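Side-chain contacts in novel Thermotoga maritima enzyme TM1112 (Thermotoga maritima, PDB 1O5U), which is of unknown function but has the cupin fold with a EutQ-like cupin domain and is thought to be an enzyme: residues V62-E65 against D66-Y70; W36-E39 against V40-F43. All coordinates share one frame; numbering follows the deposited sequence.

Contact 1: V62-E65 against D66-Y70; sequences VTTE and DGKKY
Thr64 OG1 and Asp66 OD1 meet at 2.5 Å, a very short hydrogen bond in which the hydroxyl is the donor, as the two side chains approach at a slant. The same OG1 accepts a less straight bond (138°) from Lys68 N, so one oxygen ties together both limbs of the turn. A chi1 of 68° puts OG1 between the backbone N and carbonyl carbon of Thr64, on the side where Asp66 and Lys68 lie, while CG2 turns back along the strand and meets the edge of the Tyr70 ring near its plane, 3.9 Å from CE2. These contacts close the beta hairpin of strands 58-64 and 69-73 in the cupin fold, whose reversal is a type I turn from Thr64 to Gly67 with a G1 bulge. Gly67 N binds Thr64 O across it at 2.9 Å, and the positive phi of the bulge position is the reason for glycine there. Thr64 N reaches Lys68 O, and Val62 and Tyr70 form a hydrogen-bonded antiparallel pair. On the other face of the sheet Thr63 and Lys69, a non-hydrogen-bonded pair, run side by side in the same direction. The lysine chain runs alongside Thr63, and its bend at the last torsion (chi4 -87°) carries NZ back to within 2.8 Å of Thr63 OG1. Val62, buried, packs on Cys86 and Trp88 of strand 85-90.

Contact 2: W36-E39 against V40-F43; sequences WEKE and VSEF
Trp36 and Phe43 approach from opposite directions, with Phe43 CZ at the edge of the indole, near its plane, 4.1 Å from CH2. Around the phenyl ring, Ser41 OG lies at the edge in plane, whereas Lys38 CE and Trp36 CH2 come in obliquely. This is the short connection between strands 35-38 and 41-46, which carries the chain from one sheet of the cupin beta-barrel to the other; the two short strand segments run at 110° to each other, and their axes stay 10.5 Å apart at closest. Trp88 meets both aromatic rings, nearly perpendicular to Trp36 and much closer to parallel with Phe43. Lys38 suits the gap because its methylenes can lie by a ring while its amine bonds to oxygens: it slides past Phe43 in the opposite direction, with CE 3.7 Å from CE2. Bends at chi2 (69°) and chi4 turn NZ toward Glu39 and Ser41. There it forms a salt bridge with Glu39 OE2 at 2.8 Å, from above the carboxylate plane, and donates to Ser41 OG at 3.0 Å. The small serine hydroxyl both accepts and donates: its OG, tilted out of the carbonyl plane, gives a hydrogen bond to Glu39 O at 2.9 Å.

How the contacts relate
Contact 2 comes first along the chain; the centres of the two contacts are about 17 Å apart and they do not meet, the nearest atoms being about 7 Å apart. They share the four-stranded antiparallel sheet, ordered 41-46, 85-90, 58-64, 69-73: strand 41-46, entered by contact 2, is one outermost strand, while 62-70 is the turn end of the hairpin whose second strand is the other. Strand 85-90 runs between them, with Trp88 touching Val62 of contact 1 and both rings of contact 2. Strand 35-38 lies instead at the edge of the five-stranded sheet, so contact 2 links the two sheets, whereas contact 1 closes a hairpin within one.

Contact 1: V62-E65 against D66-Y70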
ATOM      1  N   VAL A  62      -8.462   0.790  -3.619  1.00 37.23           N
ATOM      2  CA  VAL A  62      -8.689  -0.347  -2.686  1.00 38.44           C
ATOM      3  C   VAL A  62     -10.130  -0.227  -2.135  1.00 38.46           C
ATOM      4  O   VAL A  62     -10.548   0.839  -1.765  1.00 37.48           O
ATOM      5  CB  VAL A  62      -7.635  -0.352  -1.591  1.00 39.01           C
ATOM      6  CG1 VAL A  62      -7.894  -1.399  -0.574  1.00 40.63           C
ATOM      7  CG2 VAL A  62      -6.242  -0.494  -2.172  1.00 40.47           C
ATOM      8  N   THR A  63     -10.908  -1.318  -2.152  1.00 38.13           N
ATOM      9  CA  THR A  63     -12.234  -1.361  -1.557  1.00 37.25           C
ATOM     10  C   THR A  63     -12.181  -2.455  -0.505  1.00 36.92           C
ATOM     11  O   THR A  63     -11.898  -3.602  -0.840  1.00 35.61           O
ATOM     12  CB  THR A  63     -13.293  -1.720  -2.602  1.00 37.54           C
ATOM     13  OG1 THR A  63     -13.262  -0.732  -3.653  1.00 39.12           O
ATOM     14  CG2 THR A  63     -14.670  -1.608  -2.022  1.00 38.84           C
ATOM     15  N   THR A  64     -12.457  -2.096   0.738  1.00 36.20           N
ATOM     16  CA  THR A  64     -12.420  -3.063   1.826  1.00 36.68           C
ATOM     17  C   THR A  64     -13.672  -3.943   1.802  1.00 36.24           C
ATOM     18  O   THR A  64     -14.659  -3.648   1.118  1.00 35.38           O
ATOM     19  CB  THR A  64     -12.260  -2.390   3.175  1.00 36.29           C
ATOM     20  OG1 THR A  64     -13.426  -1.632   3.513  1.00 37.11           O
ATOM     21  CG2 THR A  64     -11.143  -1.430   3.168  1.00 36.92           C
ATOM     22  N   GLU A  65     -13.636  -5.027   2.560  1.00 37.18           N
ATOM     23  CA  GLU A  65     -14.779  -5.929   2.622  1.00 38.53           C
ATOM     24  C   GLU A  65     -16.076  -5.218   2.979  1.00 39.13           C
ATOM     25  O   GLU A  65     -17.158  -5.577   2.471  1.00 38.95           O
ATOM     26  CB  GLU A  65     -14.512  -6.998   3.679  1.00 38.97           C
ATOM     27  CG  GLU A  65     -15.364  -8.222   3.540  1.00 39.91           C
ATOM     28  CD  GLU A  65     -15.039  -9.227   4.621  1.00 40.81           C
ATOM     29  OE1 GLU A  65     -14.272  -8.885   5.585  1.00 46.58           O
ATOM     30  OE2 GLU A  65     -15.576 -10.348   4.515  1.00 47.82           O
ATOM     31  N   ASP A  66     -15.975  -4.230   3.872  1.00 39.28           N
ATOM     32  CA  ASP A  66     -17.140  -3.453   4.285  1.00 39.21           C
ATOM     33  C   ASP A  66     -17.465  -2.231   3.427  1.00 38.26           C
ATOM     34  O   ASP A  66     -18.346  -1.444   3.771  1.00 38.92           O
ATOM     35  CB  ASP A  66     -17.093  -3.086   5.770  1.00 40.16           C
ATOM     36  CG  ASP A  66     -15.882  -2.275   6.176  1.00 40.62           C
ATOM     37  OD1 ASP A  66     -15.062  -1.787   5.357  1.00 44.48           O
ATOM     38  OD2 ASP A  66     -15.686  -2.074   7.391  1.00 41.84           O
ATOM     39  N   GLY A  67     -16.799  -2.118   2.292  1.00 37.44           N
ATOM     40  CA  GLY A  67     -17.187  -1.185   1.266  1.00 36.73           C
ATOM     41  C   GLY A  67     -16.421   0.126   1.272  1.00 36.09           C
ATOM     42  O   GLY A  67     -16.681   0.966   0.437  1.00 34.71           O
ATOM     43  N   LYS A  68     -15.465   0.303   2.185  1.00 35.71           N
ATOM     44  CA  LYS A  68     -14.726   1.563   2.239  1.00 36.31           C
ATOM     45  C   LYS A  68     -13.737   1.655   1.099  1.00 35.76           C
ATOM     46  O   LYS A  68     -13.122   0.658   0.727  1.00 35.44           O
ATOM     47  CB  LYS A  68     -14.023   1.739   3.594  1.00 36.46           C
ATOM     48  CG  LYS A  68     -14.979   1.735   4.753  1.00 38.18           C
ATOM     49  CD  LYS A  68     -14.288   1.996   6.082  1.00 38.28           C
ATOM     50  CE  LYS A  68     -15.237   1.724   7.248  1.00 40.43           C
ATOM     51  NZ  LYS A  68     -14.552   1.892   8.575  1.00 41.81           N
ATOM     52  N   LYS A  69     -13.577   2.867   0.547  1.00 35.59           N
ATOM     53  CA  LYS A  69     -12.853   3.077  -0.689  1.00 35.97           C
ATOM     54  C   LYS A  69     -11.747   4.076  -0.485  1.00 35.43           C
ATOM     55  O   LYS A  69     -11.937   5.117   0.153  1.00 33.87           O
ATOM     56  CB  LYS A  69     -13.806   3.575  -1.768  1.00 36.63           C
ATOM     57  CG  LYS A  69     -14.852   2.475  -2.115  1.00 38.22           C
ATOM     58  CD  LYS A  69     -15.547   2.731  -3.413  1.00 39.47           C
ATOM     59  CE  LYS A  69     -16.309   1.520  -3.937  1.00 39.05           C
ATOM     60  NZ  LYS A  69     -15.388   0.655  -4.750  1.00 40.14           N
ATOM     61  N   TYR A  70     -10.595   3.743  -1.038  1.00 36.15           N
ATOM     62  CA  TYR A  70      -9.381   4.539  -0.885  1.00 36.36           C
ATOM     63  C   TYR A  70      -8.654   4.481  -2.224  1.00 37.14           C
ATOM     64  O   TYR A  70      -8.835   3.526  -2.995  1.00 37.57           O
ATOM     65  CB  TYR A  70      -8.468   3.857   0.122  1.00 37.25           C
ATOM     66  CG  TYR A  70      -9.055   3.684   1.481  1.00 36.82           C
ATOM     67  CD1 TYR A  70      -9.047   4.726   2.426  1.00 37.52           C
ATOM     68  CD2 TYR A  70      -9.681   2.497   1.819  1.00 38.95           C
ATOM     69  CE1 TYR A  70      -9.621   4.530   3.711  1.00 36.47           C
ATOM     70  CE2 TYR A  70     -10.265   2.325   3.068  1.00 38.46           C
ATOM     71  CZ  TYR A  70     -10.245   3.347   3.991  1.00 37.58           C
ATOM     72  OH  TYR A  70     -10.819   3.116   5.212  1.00 38.20           O
TER

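Contact 2: W36-E39 against V40-F43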
ATOM      1  N   TRP A  36       7.874  -4.826  -4.357  1.00 34.39           N
ATOM      2  CA  TRP A  36       6.790  -5.574  -4.990  1.00 35.63           C
ATOM      3  C   TRP A  36       6.225  -4.715  -6.128  1.00 34.96           C
ATOM      4  O   TRP A  36       6.093  -3.489  -6.013  1.00 35.67           O
ATOM      5  CB  TRP A  36       5.697  -5.843  -3.993  1.00 35.85           C
ATOM      6  CG  TRP A  36       4.495  -6.597  -4.486  1.00 35.84           C
ATOM      7  CD1 TRP A  36       4.341  -7.923  -4.513  1.00 39.99           C
ATOM      8  CD2 TRP A  36       3.238  -6.039  -4.858  1.00 38.33           C
ATOM      9  NE1 TRP A  36       3.074  -8.247  -4.938  1.00 38.57           N
ATOM     10  CE2 TRP A  36       2.381  -7.100  -5.170  1.00 35.78           C
ATOM     11  CE3 TRP A  36       2.757  -4.745  -4.988  1.00 39.18           C
ATOM     12  CZ2 TRP A  36       1.081  -6.910  -5.558  1.00 37.45           C
ATOM     13  CZ3 TRP A  36       1.469  -4.553  -5.400  1.00 39.14           C
ATOM     14  CH2 TRP A  36       0.637  -5.642  -5.678  1.00 37.88           C
ATOM     15  N   GLU A  37       5.926  -5.360  -7.245  1.00 36.26           N
ATOM     16  CA  GLU A  37       5.329  -4.686  -8.384  1.00 36.95           C
ATOM     17  C   GLU A  37       4.133  -5.478  -8.886  1.00 38.09           C
ATOM     18  O   GLU A  37       4.117  -6.710  -8.820  1.00 37.79           O
ATOM     19  CB  GLU A  37       6.355  -4.651  -9.522  1.00 38.96           C
ATOM     20  CG  GLU A  37       7.522  -3.769  -9.265  1.00 42.68           C
ATOM     21  CD  GLU A  37       8.401  -3.646 -10.516  1.00 42.99           C
ATOM     22  OE1 GLU A  37       8.026  -2.933 -11.457  1.00 50.48           O
ATOM     23  OE2 GLU A  37       9.443  -4.284 -10.548  1.00 54.27           O
ATOM     24  N   LYS A  38       3.205  -4.787  -9.513  1.00 37.49           N
ATOM     25  CA  LYS A  38       2.008  -5.425 -10.042  1.00 37.47           C
ATOM     26  C   LYS A  38       1.515  -4.628 -11.225  1.00 38.17           C
ATOM     27  O   LYS A  38       1.443  -3.400 -11.186  1.00 36.87           O
ATOM     28  CB  LYS A  38       0.906  -5.470  -9.013  1.00 37.66           C
ATOM     29  CG  LYS A  38      -0.284  -6.346  -9.332  1.00 39.27           C
ATOM     30  CD  LYS A  38       0.129  -7.756  -9.278  1.00 38.44           C
ATOM     31  CE  LYS A  38      -1.010  -8.664  -9.311  1.00 40.47           C
ATOM     32  NZ  LYS A  38      -1.573  -8.680 -10.633  1.00 42.25           N
ATOM     33  N   GLU A  39       1.138  -5.361 -12.276  1.00 37.28           N
ATOM     34  CA  GLU A  39       0.629  -4.755 -13.488  1.00 38.31           C
ATOM     35  C   GLU A  39      -0.834  -4.383 -13.285  1.00 37.71           C
ATOM     36  O   GLU A  39      -1.428  -4.776 -12.306  1.00 37.25           O
ATOM     37  CB  GLU A  39       0.754  -5.758 -14.652  1.00 40.77           C
ATOM     38  CG  GLU A  39      -0.241  -6.899 -14.549  1.00 43.38           C
ATOM     39  CD  GLU A  39       0.075  -7.989 -13.491  1.00 50.78           C
ATOM     40  OE1 GLU A  39       1.205  -8.061 -12.889  1.00 51.63           O
ATOM     41  OE2 GLU A  39      -0.828  -8.859 -13.330  1.00 54.70           O
ATOM     42  N   VAL A  40      -1.445  -3.688 -14.253  1.00 37.97           N
ATOM     43  CA  VAL A  40      -2.886  -3.386 -14.196  1.00 37.95           C
ATOM     44  C   VAL A  40      -3.676  -4.709 -14.063  1.00 38.28           C
ATOM     45  O   VAL A  40      -3.472  -5.646 -14.843  1.00 38.10           O
ATOM     46  CB  VAL A  40      -3.319  -2.591 -15.448  1.00 38.10           C
ATOM     47  CG1 VAL A  40      -4.838  -2.526 -15.608  1.00 39.26           C
ATOM     48  CG2 VAL A  40      -2.656  -1.212 -15.418  1.00 39.70           C
ATOM     49  N   SER A  41      -4.579  -4.761 -13.093  1.00 37.83           N
ATOM     50  CA  SER A  41      -5.194  -5.976 -12.603  1.00 38.22           C
ATOM     51  C   SER A  41      -6.188  -5.650 -11.497  1.00 37.77           C
ATOM     52  O   SER A  41      -6.225  -4.514 -11.002  1.00 36.04           O
ATOM     53  CB  SER A  41      -4.131  -6.942 -12.064  1.00 38.57           C
ATOM     54  OG  SER A  41      -3.394  -6.385 -10.989  1.00 38.92           O
ATOM     55  N   GLU A  42      -6.961  -6.653 -11.091  1.00 38.24           N
ATOM     56  CA  GLU A  42      -7.926  -6.538  -9.969  1.00 39.30           C
ATOM     57  C   GLU A  42      -7.981  -7.863  -9.244  1.00 39.28           C
ATOM     58  O   GLU A  42      -8.105  -8.890  -9.898  1.00 36.51           O
ATOM     59  CB  GLU A  42      -9.325  -6.154 -10.481  1.00 40.12           C
ATOM     60  CG  GLU A  42     -10.311  -5.726  -9.375  1.00 41.56           C
ATOM     61  CD  GLU A  42     -11.582  -5.009  -9.871  1.00 45.05           C
ATOM     62  OE1 GLU A  42     -11.692  -4.638 -11.090  1.00 50.75           O
ATOM     63  OE2 GLU A  42     -12.476  -4.772  -9.017  1.00 47.24           O
ATOM     64  N   PHE A  43      -7.838  -7.850  -7.914  1.00 39.08           N
ATOM     65  CA  PHE A  43      -7.696  -9.095  -7.139  1.00 39.07           C
ATOM     66  C   PHE A  43      -7.973  -8.851  -5.674  1.00 38.73           C
ATOM     67  O   PHE A  43      -7.726  -7.742  -5.169  1.00 37.92           O
ATOM     68  CB  PHE A  43      -6.282  -9.654  -7.270  1.00 39.54           C
ATOM     69  CG  PHE A  43      -5.203  -8.692  -6.846  1.00 38.92           C
ATOM     70  CD1 PHE A  43      -4.776  -8.599  -5.528  1.00 39.79           C
ATOM     71  CD2 PHE A  43      -4.625  -7.840  -7.767  1.00 40.64           C
ATOM     72  CE1 PHE A  43      -3.784  -7.690  -5.169  1.00 41.04           C
ATOM     73  CE2 PHE A  43      -3.658  -6.946  -7.395  1.00 39.50           C
ATOM     74  CZ  PHE A  43      -3.237  -6.864  -6.120  1.00 39.82           C
TER